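Local coordinates for protein probable starch synthase 4, chloroplastic/amyloplastic (Arabidopsis thaliana, PDB 6GNE) that is probably a starch synthase, a glycosyltransferase of the two-domain GT-B fold, and here holds adenosine-5'-diphosphate and a glycan, at residues I15-A20 with P51-M56; S73-K78 with S103-R108; Q110-Q115 with R119-F124. One frame throughout, in Å; residues are numbered along the deposited sequence.

In the fold
The three contacts illustrate how a glycan pocket is backed by successive layers of one domain. Interaction 3 is the hub: its centre lies about 11 Å from that of interaction 1 and about 10 Å from that of interaction 2, while the centres of interactions 1 and 2 are about 16 Å apart. Glu18 OE2 of interaction 1 and Tyr112 OH of interaction 3 are hydrogen-bonded (2.5 Å), and Tyr112 belongs to the pocket. Interaction 3 also meets interaction 2, where Arg120 NE bonds to Phe105 O at 2.8 Å. Interactions 1 and 2 join directly through Asp54 N and Phe106 O, 3.1 Å apart.

Interaction 1 of 3, residues I15-A20 with P51-M56; sequences IAAEMA and PKYDCM
Ala17 and Pro51 bring the two backbones closest, with 6.6 Å between Ala17 CA and Pro51 CA, and the chains then diverge. Along 15-20 the chain is extended at Ala16 and again at Glu18, but bends between them at Ala17. Segment 51-56 finishes a strand at Pro51 and closes as a type I beta turn from Tyr53 to Met56, whose backbone bond is weak.

The phenol of Tyr53 spans the gap. Its OH donates to Ala17 O over 2.7 Å, meeting the acceptor in the carbonyl plane on a lone pair, with a C=O...donor angle of 125°. CG of Tyr53 stands beside its own backbone N and anti to the carbonyl carbon (chi1 -60°), a setting that sends the ring out from the turn with its hydroxyl end leading. Ala17 CB also meets the hydroxyl, 3.4 Å from Tyr53 OH.

Both segments are loops at the C-terminal ends of neighbouring parallel strands, 11-15 and 45-51, which helix 27-41 connects in a beta-alpha-beta crossover. This is the opening unit of the Rossmann-like N-terminal domain of a GT-B protein, and loops at this end of the sheet commonly line the cleft between the two domains. Here Glu18, next to the bend, touches the bound AC1 unit and accepts hydrogen bonds at OE1 from the backbone N of Val25 and Gly26.

Pro51 sets its CD 3.7 Å from Ala16 O; within its own segment its CB lies over one face of the Tyr53 ring, 4.0 Å above the plane and displaced toward the rim. The same ring meets Phe111 edge-to-face and packs against Phe121 of helix 117-134.

Interaction 2 of 3, residues S73-K78 with S103-R108; sequences SYFDGK and SKFFWR
The ring of Phe75 offers its face to the edge of Phe105 in an offset edge-to-face pair, the planes 72° apart and the centroids separated by 6.0 Å. The nearest atoms, Phe75 CE2 and Phe105 CZ, are 4.2 Å apart, so the two rings touch at their outer ends while the backbones stay well separated. Tyr123 of helix 117-134 meets both rings, edge-to-face with Phe75, and joins them in an aromatic cluster that His101 also borders.

Phe105 CB rests over one face of the Phe106 ring, near the rim. The guanidinium of Arg108 has Phe105 O over one face and folds back onto the chain before it: NH2 donates to Ser103 O (2.9 Å), and NE to Lys104 O (2.8 Å). Arg108 NE and Trp107 N approach Lys104 O from opposite faces of the carbonyl plane and so brace the type I turn from Lys104 to Trp107.

Phe75 stands where strand 64-75 turns into strand 78-89, its N and O hydrogen-bonded to Lys78 across a type I' turn. The loop 103-108, between strand 92-100 and helix 117-134, packs Phe105 against the end of this classic two-residue beta hairpin.

Interaction 3 of 3, residues Q110-Q115 with R119-F124; sequences QFYGEQ and RRFSYF. With GLC (alpha-D-glucopyranose), chain C.
Arg120 and Phe121 reach side by side from the helix to meet Phe111, Tyr112 and Glu114. The Arg120 chain bends at chi3 (73°), bringing its guanidinium up to Phe111 O, which sits at the group's edge, somewhat tilted from its plane. NH1 donates to Phe111 O at 3.0 Å from above the carbonyl plane (N-H...acceptor angle 144°); the bonds from NH2 to Phe111 O and Gln110 O are weak, while NE is hydrogen-bonded to Phe105 O. Glu114 CG covers one guanidinium face, 3.5 Å from Arg120 NH1, and Phe121 CZ lies over the opposite face near its rim. Glu114 thus touches by methylene, its carboxylate being engaged by Arg108.

Phe121 also points its edge at Phe111 O, in the ring plane and 3.6 Å from CZ. Its CZ sits at the edge of the Tyr112 ring, 3.8 Å from Tyr112 CD1, the planes inclined at 57°. One face of Tyr112 is taken by the glucopyranose, whose C2 stands 3.9 Å above the ring plane.

Around the contact, Asp117 of helix 117-134 accepts from Gly113 N and pairs with Arg120, Gln148 of helix 146-150 packs on Tyr112 and Phe121, and Tyr123 and Phe124 lean on strand 92-100.

Interaction 1 of 3, residues I15-A20 with P51-M56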
loop_
_atom_site.group_PDB
_atom_site.type_symbol
_atom_site.label_atom_id
_atom_site.label_comp_id
_atom_site.label_asym_id
_atom_site.label_seq_id
_atom_site.Cartn_x
_atom_site.Cartn_y
_atom_site.Cartn_z
ATOM N N ILE A 15 1.977 4.777 -13.792
ATOM C CA ILE A 15 3.419 4.665 -13.696
ATOM C C ILE A 15 3.696 4.569 -12.203
ATOM O O ILE A 15 3.288 5.442 -11.447
ATOM C CB ILE A 15 4.120 5.902 -14.313
ATOM C CG1 ILE A 15 3.793 5.989 -15.811
ATOM C CG2 ILE A 15 5.624 5.874 -14.084
ATOM C CD1 ILE A 15 4.108 7.347 -16.434
ATOM N N ALA A 16 4.381 3.512 -11.781
ATOM C CA ALA A 16 4.646 3.283 -10.368
ATOM C C ALA A 16 5.862 2.422 -10.178
ATOM O O ALA A 16 6.309 1.750 -11.118
ATOM C CB ALA A 16 3.437 2.613 -9.733
ATOM N N ALA A 17 6.360 2.405 -8.951
ATOM C CA ALA A 17 7.500 1.556 -8.595
ATOM C C ALA A 17 7.103 0.155 -8.168
ATOM O O ALA A 17 7.971 -0.693 -8.051
ATOM C CB ALA A 17 8.328 2.223 -7.501
ATOM N N GLU A 18 5.811 -0.083 -7.949
ATOM C CA GLU A 18 5.294 -1.397 -7.538
ATOM C C GLU A 18 3.986 -1.775 -8.212
ATOM O O GLU A 18 3.175 -0.920 -8.583
ATOM C CB GLU A 18 4.987 -1.419 -6.031
ATOM C CG GLU A 18 6.158 -1.248 -5.096
ATOM C CD GLU A 18 5.675 -1.170 -3.640
ATOM O OE1 GLU A 18 4.998 -2.116 -3.150
ATOM O OE2 GLU A 18 5.971 -0.154 -2.981
ATOM N N MET A 19 3.793 -3.083 -8.315
ATOM C CA MET A 19 2.515 -3.677 -8.643
ATOM C C MET A 19 2.481 -5.103 -8.094
ATOM O O MET A 19 3.354 -5.930 -8.385
ATOM C CB MET A 19 2.306 -3.716 -10.147
ATOM C CG MET A 19 0.881 -4.119 -10.553
ATOM S SD MET A 19 0.765 -4.576 -12.278
ATOM C CE MET A 19 -0.817 -5.381 -12.267
ATOM N N ALA A 20 1.457 -5.382 -7.311
ATOM C CA ALA A 20 1.265 -6.706 -6.753
ATOM C C ALA A 20 0.778 -7.643 -7.858
ATOM O O ALA A 20 -0.098 -7.240 -8.636
ATOM C CB ALA A 20 0.261 -6.646 -5.609
ATOM N N PRO A 51 9.459 -0.584 -13.444
ATOM C CA PRO A 51 10.802 -1.017 -13.736
ATOM C C PRO A 51 10.869 -2.535 -13.852
ATOM O O PRO A 51 10.039 -3.239 -13.299
ATOM C CB PRO A 51 11.610 -0.558 -12.517
ATOM C CG PRO A 51 10.754 0.447 -11.819
ATOM C CD PRO A 51 9.358 -0.039 -12.083
ATOM N N LYS A 52 11.881 -3.020 -14.553
ATOM C CA LYS A 52 12.226 -4.423 -14.525
ATOM C C LYS A 52 13.261 -4.599 -13.424
ATOM O O LYS A 52 14.468 -4.497 -13.662
ATOM C CB LYS A 52 12.790 -4.892 -15.867
ATOM C CG LYS A 52 13.198 -6.360 -15.880
ATOM C CD LYS A 52 12.287 -7.248 -16.730
ATOM C CE LYS A 52 12.870 -8.636 -16.942
ATOM N NZ LYS A 52 14.370 -8.659 -17.125
ATOM N N TYR A 53 12.781 -4.879 -12.220
ATOM C CA TYR A 53 13.664 -5.234 -11.120
ATOM C C TYR A 53 14.190 -6.650 -11.332
ATOM O O TYR A 53 13.490 -7.527 -11.854
ATOM C CB TYR A 53 12.937 -5.202 -9.794
ATOM C CG TYR A 53 12.337 -3.861 -9.398
ATOM C CD1 TYR A 53 13.121 -2.832 -8.885
ATOM C CD2 TYR A 53 10.965 -3.653 -9.493
ATOM C CE1 TYR A 53 12.552 -1.634 -8.499
ATOM C CE2 TYR A 53 10.392 -2.453 -9.110
ATOM C CZ TYR A 53 11.180 -1.439 -8.621
ATOM O OH TYR A 53 10.584 -0.259 -8.233
ATOM N N ASP A 54 15.442 -6.857 -10.958
ATOM C CA ASP A 54 16.007 -8.203 -10.876
ATOM C C ASP A 54 15.290 -9.075 -9.823
ATOM O O ASP A 54 15.205 -10.313 -9.967
ATOM C CB ASP A 54 17.511 -8.137 -10.581
ATOM C CG ASP A 54 17.846 -7.338 -9.305
ATOM O OD1 ASP A 54 16.977 -6.650 -8.675
ATOM O OD2 ASP A 54 19.021 -7.397 -8.922
ATOM N N CYS A 55 14.777 -8.432 -8.772
ATOM C CA CYS A 55 14.156 -9.139 -7.671
ATOM C C CYS A 55 12.651 -9.284 -7.852
ATOM O O CYS A 55 11.937 -9.527 -6.881
ATOM C CB CYS A 55 14.511 -8.446 -6.336
ATOM S SG CYS A 55 14.071 -6.690 -6.203
ATOM N N MET A 56 12.153 -9.133 -9.078
ATOM C CA MET A 56 10.716 -9.274 -9.329
ATOM C C MET A 56 10.263 -10.722 -9.214
ATOM O O MET A 56 11.065 -11.642 -9.305
ATOM C CB MET A 56 10.331 -8.674 -10.687
ATOM C CG MET A 56 10.742 -9.494 -11.942
ATOM S SD MET A 56 10.403 -8.647 -13.511
ATOM C CE MET A 56 9.108 -9.606 -14.293
#

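Interaction 2 of 3, residues S73-K78 with S103-R108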
loop_
_atom_site.group_PDB
_atom_site.type_symbol
_atom_site.label_atom_id
_atom_site.label_comp_id
_atom_site.label_asym_id
_atom_site.label_seq_id
_atom_site.Cartn_x
_atom_site.Cartn_y
_atom_site.Cartn_z
ATOM N N SER A 73 16.590 7.133 -23.822
ATOM C CA SER A 73 16.067 7.994 -22.755
ATOM C C SER A 73 17.146 8.948 -22.264
ATOM O O SER A 73 18.320 8.590 -22.247
ATOM C CB SER A 73 15.602 7.103 -21.607
ATOM O OG SER A 73 15.130 7.844 -20.519
ATOM N N TYR A 74 16.745 10.131 -21.827
ATOM C CA TYR A 74 17.691 11.141 -21.360
ATOM C C TYR A 74 18.092 10.984 -19.903
ATOM O O TYR A 74 17.268 10.711 -19.073
ATOM C CB TYR A 74 17.075 12.534 -21.572
ATOM C CG TYR A 74 17.894 13.724 -21.087
ATOM C CD1 TYR A 74 17.828 14.159 -19.750
ATOM C CD2 TYR A 74 18.705 14.447 -21.981
ATOM C CE1 TYR A 74 18.571 15.264 -19.317
ATOM C CE2 TYR A 74 19.449 15.549 -21.550
ATOM C CZ TYR A 74 19.366 15.955 -20.227
ATOM O OH TYR A 74 20.096 17.024 -19.795
ATOM N N PHE A 75 19.369 11.192 -19.608
ATOM C CA PHE A 75 19.852 11.359 -18.222
ATOM C C PHE A 75 21.236 12.017 -18.198
ATOM O O PHE A 75 22.108 11.576 -18.935
ATOM C CB PHE A 75 19.918 10.014 -17.512
ATOM C CG PHE A 75 19.636 10.086 -16.048
ATOM C CD1 PHE A 75 18.374 10.480 -15.581
ATOM C CD2 PHE A 75 20.606 9.729 -15.122
ATOM C CE1 PHE A 75 18.104 10.531 -14.224
ATOM C CE2 PHE A 75 20.336 9.780 -13.752
ATOM C CZ PHE A 75 19.086 10.175 -13.309
ATOM N N ASP A 76 21.432 13.063 -17.378
ATOM C CA ASP A 76 22.743 13.765 -17.246
ATOM C C ASP A 76 23.297 14.222 -18.599
ATOM O O ASP A 76 24.481 14.038 -18.873
ATOM C CB ASP A 76 23.798 12.890 -16.512
ATOM C CG ASP A 76 23.439 12.621 -15.024
ATOM O OD1 ASP A 76 23.002 13.543 -14.310
ATOM O OD2 ASP A 76 23.621 11.481 -14.553
ATOM N N GLY A 77 22.425 14.763 -19.456
ATOM C CA GLY A 77 22.812 15.273 -20.786
ATOM C C GLY A 77 23.103 14.284 -21.915
ATOM O O GLY A 77 23.343 14.698 -23.059
ATOM N N LYS A 78 23.091 12.984 -21.596
ATOM C CA LYS A 78 23.325 11.892 -22.554
ATOM C C LYS A 78 22.034 11.093 -22.745
ATOM O O LYS A 78 21.141 11.133 -21.891
ATOM C CB LYS A 78 24.409 10.957 -22.028
ATOM C CG LYS A 78 25.823 11.535 -22.056
ATOM C CD LYS A 78 26.673 11.116 -20.855
ATOM C CE LYS A 78 28.088 10.664 -21.256
ATOM N NZ LYS A 78 28.816 11.556 -22.232
ATOM N N SER A 103 25.204 2.451 -14.253
ATOM C CA SER A 103 24.847 2.393 -12.815
ATOM C C SER A 103 23.878 1.274 -12.405
ATOM O O SER A 103 23.683 1.048 -11.212
ATOM C CB SER A 103 24.232 3.724 -12.350
ATOM O OG SER A 103 25.087 4.832 -12.567
ATOM N N LYS A 104 23.245 0.609 -13.372
ATOM C CA LYS A 104 22.483 -0.623 -13.124
ATOM C C LYS A 104 21.400 -0.398 -12.102
ATOM O O LYS A 104 21.354 -1.039 -11.042
ATOM C CB LYS A 104 23.423 -1.758 -12.711
ATOM C CG LYS A 104 24.338 -2.186 -13.840
ATOM C CD LYS A 104 25.370 -3.220 -13.328
ATOM C CE LYS A 104 25.623 -4.410 -14.275
ATOM N NZ LYS A 104 25.068 -5.744 -13.796
ATOM N N PHE A 105 20.519 0.530 -12.434
ATOM C CA PHE A 105 19.589 1.054 -11.461
ATOM C C PHE A 105 18.658 0.003 -10.888
ATOM O O PHE A 105 18.359 0.046 -9.702
ATOM C CB PHE A 105 18.768 2.192 -12.059
ATOM C CG PHE A 105 19.573 3.419 -12.412
ATOM C CD1 PHE A 105 20.386 4.045 -11.463
ATOM C CD2 PHE A 105 19.480 3.978 -13.688
ATOM C CE1 PHE A 105 21.122 5.183 -11.792
ATOM C CE2 PHE A 105 20.203 5.110 -14.015
ATOM C CZ PHE A 105 21.030 5.716 -13.061
ATOM N N PHE A 106 18.202 -0.939 -11.702
ATOM C CA PHE A 106 17.259 -1.957 -11.227
ATOM C C PHE A 106 17.829 -3.364 -11.216
ATOM O O PHE A 106 17.125 -4.344 -11.445
ATOM C CB PHE A 106 15.960 -1.826 -12.008
ATOM C CG PHE A 106 15.369 -0.471 -11.876
ATOM C CD1 PHE A 106 14.871 -0.054 -10.659
ATOM C CD2 PHE A 106 15.392 0.429 -12.933
ATOM C CE1 PHE A 106 14.373 1.222 -10.505
ATOM C CE2 PHE A 106 14.883 1.711 -12.786
ATOM C CZ PHE A 106 14.380 2.109 -11.567
ATOM N N TRP A 107 19.106 -3.438 -10.853
ATOM C CA TRP A 107 19.860 -4.672 -10.784
ATOM C C TRP A 107 20.595 -4.739 -9.437
ATOM O O TRP A 107 21.719 -5.196 -9.376
ATOM C CB TRP A 107 20.852 -4.642 -11.936
ATOM C CG TRP A 107 20.763 -5.723 -12.956
ATOM C CD1 TRP A 107 20.609 -7.078 -12.745
ATOM C CD2 TRP A 107 20.938 -5.547 -14.370
ATOM N NE1 TRP A 107 20.627 -7.745 -13.951
ATOM C CE2 TRP A 107 20.844 -6.837 -14.964
ATOM C CE3 TRP A 107 21.180 -4.424 -15.196
ATOM C CZ2 TRP A 107 20.968 -7.033 -16.365
ATOM C CZ3 TRP A 107 21.293 -4.617 -16.582
ATOM C CH2 TRP A 107 21.185 -5.912 -17.153
ATOM N N ARG A 108 19.933 -4.307 -8.365
ATOM C CA ARG A 108 20.547 -4.127 -7.038
ATOM C C ARG A 108 20.070 -5.139 -5.994
ATOM O O ARG A 108 20.436 -5.040 -4.823
ATOM C CB ARG A 108 20.204 -2.732 -6.502
ATOM C CG ARG A 108 20.494 -1.569 -7.445
ATOM C CD ARG A 108 21.975 -1.383 -7.713
ATOM N NE ARG A 108 22.193 -0.167 -8.509
ATOM C CZ ARG A 108 22.190 1.093 -8.043
ATOM N NH1 ARG A 108 21.982 1.364 -6.755
ATOM N NH2 ARG A 108 22.381 2.101 -8.887
#

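Interaction 3 of 3, residues Q110-Q115 with R119-F124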
loop_
_atom_site.group_PDB
_atom_site.type_symbol
_atom_site.label_atom_id
_atom_site.label_comp_id
_atom_site.label_asym_id
_atom_site.label_seq_id
_atom_site.Cartn_x
_atom_site.Cartn_y
_atom_site.Cartn_z
ATOM N N GLN A 110 17.128 -5.352 -4.772
ATOM C CA GLN A 110 16.205 -4.669 -3.849
ATOM C C GLN A 110 15.260 -3.777 -4.622
ATOM O O GLN A 110 15.649 -3.216 -5.654
ATOM C CB GLN A 110 16.981 -3.730 -2.894
ATOM C CG GLN A 110 17.806 -4.379 -1.811
ATOM C CD GLN A 110 17.170 -4.237 -0.473
ATOM O OE1 GLN A 110 16.631 -5.208 0.076
ATOM N NE2 GLN A 110 17.201 -3.008 0.063
ATOM N N PHE A 111 14.056 -3.592 -4.103
ATOM C CA PHE A 111 13.155 -2.584 -4.646
ATOM C C PHE A 111 13.567 -1.161 -4.240
ATOM O O PHE A 111 13.811 -0.291 -5.094
ATOM C CB PHE A 111 11.725 -2.863 -4.211
ATOM C CG PHE A 111 11.181 -4.144 -4.763
ATOM C CD1 PHE A 111 10.977 -4.278 -6.134
ATOM C CD2 PHE A 111 10.872 -5.197 -3.931
ATOM C CE1 PHE A 111 10.469 -5.458 -6.657
ATOM C CE2 PHE A 111 10.360 -6.385 -4.441
ATOM C CZ PHE A 111 10.167 -6.528 -5.808
ATOM N N TYR A 112 13.659 -0.946 -2.932
ATOM C CA TYR A 112 13.969 0.366 -2.368
ATOM C C TYR A 112 15.173 0.279 -1.456
ATOM O O TYR A 112 15.589 -0.795 -1.073
ATOM C CB TYR A 112 12.821 0.882 -1.518
ATOM C CG TYR A 112 11.477 0.981 -2.189
ATOM C CD1 TYR A 112 11.346 1.574 -3.436
ATOM C CD2 TYR A 112 10.323 0.532 -1.541
ATOM C CE1 TYR A 112 10.107 1.705 -4.033
ATOM C CE2 TYR A 112 9.080 0.643 -2.129
ATOM C CZ TYR A 112 8.963 1.234 -3.388
ATOM O OH TYR A 112 7.725 1.371 -3.986
ATOM N N GLY A 113 15.711 1.448 -1.129
ATOM C CA GLY A 113 16.715 1.595 -0.093
ATOM C C GLY A 113 18.142 1.754 -0.546
ATOM O O GLY A 113 19.042 1.701 0.281
ATOM N N GLU A 114 18.367 1.982 -1.832
ATOM C CA GLU A 114 19.706 2.282 -2.319
ATOM C C GLU A 114 20.043 3.753 -2.025
ATOM O O GLU A 114 19.159 4.602 -1.916
ATOM C CB GLU A 114 19.801 2.005 -3.823
ATOM C CG GLU A 114 19.508 0.556 -4.224
ATOM C CD GLU A 114 20.584 -0.433 -3.776
ATOM O OE1 GLU A 114 21.694 -0.383 -4.337
ATOM O OE2 GLU A 114 20.322 -1.271 -2.884
ATOM N N GLN A 115 21.341 4.043 -1.935
ATOM C CA GLN A 115 21.817 5.394 -1.643
ATOM C C GLN A 115 21.460 6.379 -2.759
ATOM O O GLN A 115 21.247 7.558 -2.512
ATOM C CB GLN A 115 23.344 5.390 -1.351
ATOM C CG GLN A 115 23.870 6.536 -0.465
ATOM C CD GLN A 115 23.231 6.613 0.964
ATOM O OE1 GLN A 115 22.580 5.660 1.472
ATOM N NE2 GLN A 115 23.427 7.766 1.622
ATOM N N ARG A 119 18.109 9.174 -8.070
ATOM C CA ARG A 119 18.549 9.015 -9.434
ATOM C C ARG A 119 17.827 7.839 -10.112
ATOM O O ARG A 119 17.325 7.984 -11.239
ATOM C CB ARG A 119 20.067 8.846 -9.494
ATOM C CG ARG A 119 20.826 10.144 -9.224
ATOM C CD ARG A 119 22.320 9.922 -8.973
ATOM N NE ARG A 119 22.988 9.189 -10.048
ATOM C CZ ARG A 119 23.269 9.678 -11.260
ATOM N NH1 ARG A 119 23.878 8.900 -12.146
ATOM N NH2 ARG A 119 22.924 10.917 -11.618
ATOM N N ARG A 120 17.766 6.707 -9.403
ATOM C CA ARG A 120 17.095 5.496 -9.869
ATOM C C ARG A 120 15.685 5.824 -10.352
ATOM O O ARG A 120 15.338 5.554 -11.496
ATOM C CB ARG A 120 17.024 4.440 -8.759
ATOM C CG ARG A 120 18.341 3.813 -8.327
ATOM C CD ARG A 120 18.167 2.875 -7.140
ATOM N NE ARG A 120 17.508 1.615 -7.543
ATOM C CZ ARG A 120 16.666 0.882 -6.804
ATOM N NH1 ARG A 120 16.304 1.233 -5.567
ATOM N NH2 ARG A 120 16.163 -0.241 -7.311
ATOM N N PHE A 121 14.875 6.457 -9.515
ATOM C CA PHE A 121 13.465 6.644 -9.871
ATOM C C PHE A 121 13.157 7.887 -10.738
ATOM O O PHE A 121 12.188 7.893 -11.509
ATOM C CB PHE A 121 12.591 6.543 -8.619
ATOM C CG PHE A 121 12.596 5.162 -7.998
ATOM C CD1 PHE A 121 11.883 4.130 -8.590
ATOM C CD2 PHE A 121 13.329 4.894 -6.840
ATOM C CE1 PHE A 121 11.877 2.865 -8.029
ATOM C CE2 PHE A 121 13.344 3.622 -6.282
ATOM C CZ PHE A 121 12.617 2.602 -6.868
ATOM N N SER A 122 13.959 8.938 -10.634
ATOM C CA SER A 122 13.855 10.040 -11.597
ATOM C C SER A 122 14.234 9.564 -13.017
ATOM O O SER A 122 13.606 9.980 -13.995
ATOM C CB SER A 122 14.683 11.265 -11.171
ATOM O OG SER A 122 16.057 10.964 -11.115
ATOM N N TYR A 123 15.239 8.695 -13.144
ATOM C CA TYR A 123 15.535 8.084 -14.457
ATOM C C TYR A 123 14.325 7.337 -15.001
ATOM O O TYR A 123 13.898 7.555 -16.141
ATOM C CB TYR A 123 16.719 7.113 -14.388
ATOM C CG TYR A 123 17.055 6.463 -15.728
ATOM C CD1 TYR A 123 16.350 5.326 -16.185
ATOM C CD2 TYR A 123 18.070 6.978 -16.543
ATOM C CE1 TYR A 123 16.658 4.747 -17.409
ATOM C CE2 TYR A 123 18.381 6.389 -17.766
ATOM C CZ TYR A 123 17.679 5.281 -18.199
ATOM O OH TYR A 123 18.012 4.692 -19.406
ATOM N N PHE A 124 13.805 6.440 -14.169
ATOM C CA PHE A 124 12.651 5.632 -14.510
ATOM C C PHE A 124 11.479 6.488 -14.976
ATOM O O PHE A 124 10.830 6.164 -15.987
ATOM C CB PHE A 124 12.222 4.768 -13.319
ATOM C CG PHE A 124 10.889 4.104 -13.516
ATOM C CD1 PHE A 124 10.701 3.196 -14.566
ATOM C CD2 PHE A 124 9.815 4.398 -12.687
ATOM C CE1 PHE A 124 9.474 2.593 -14.772
ATOM C CE2 PHE A 124 8.579 3.774 -12.886
ATOM C CZ PHE A 124 8.411 2.875 -13.930
HETATM C C1 GLC C . 11.643 3.685 1.242
HETATM C C2 GLC C . 10.906 4.238 0.024
HETATM C C3 GLC C . 9.441 4.507 0.361
HETATM C C4 GLC C . 8.812 3.196 0.821
HETATM C C5 GLC C . 9.554 2.708 2.056
HETATM C C6 GLC C . 9.018 1.358 2.515
HETATM O O2 GLC C . 11.574 5.409 -0.443
HETATM O O3 GLC C . 8.734 4.997 -0.771
HETATM O O4 GLC C . 7.424 3.379 1.089
HETATM O O5 GLC C . 10.951 2.551 1.763
HETATM O O6 GLC C . 9.873 0.834 3.538
#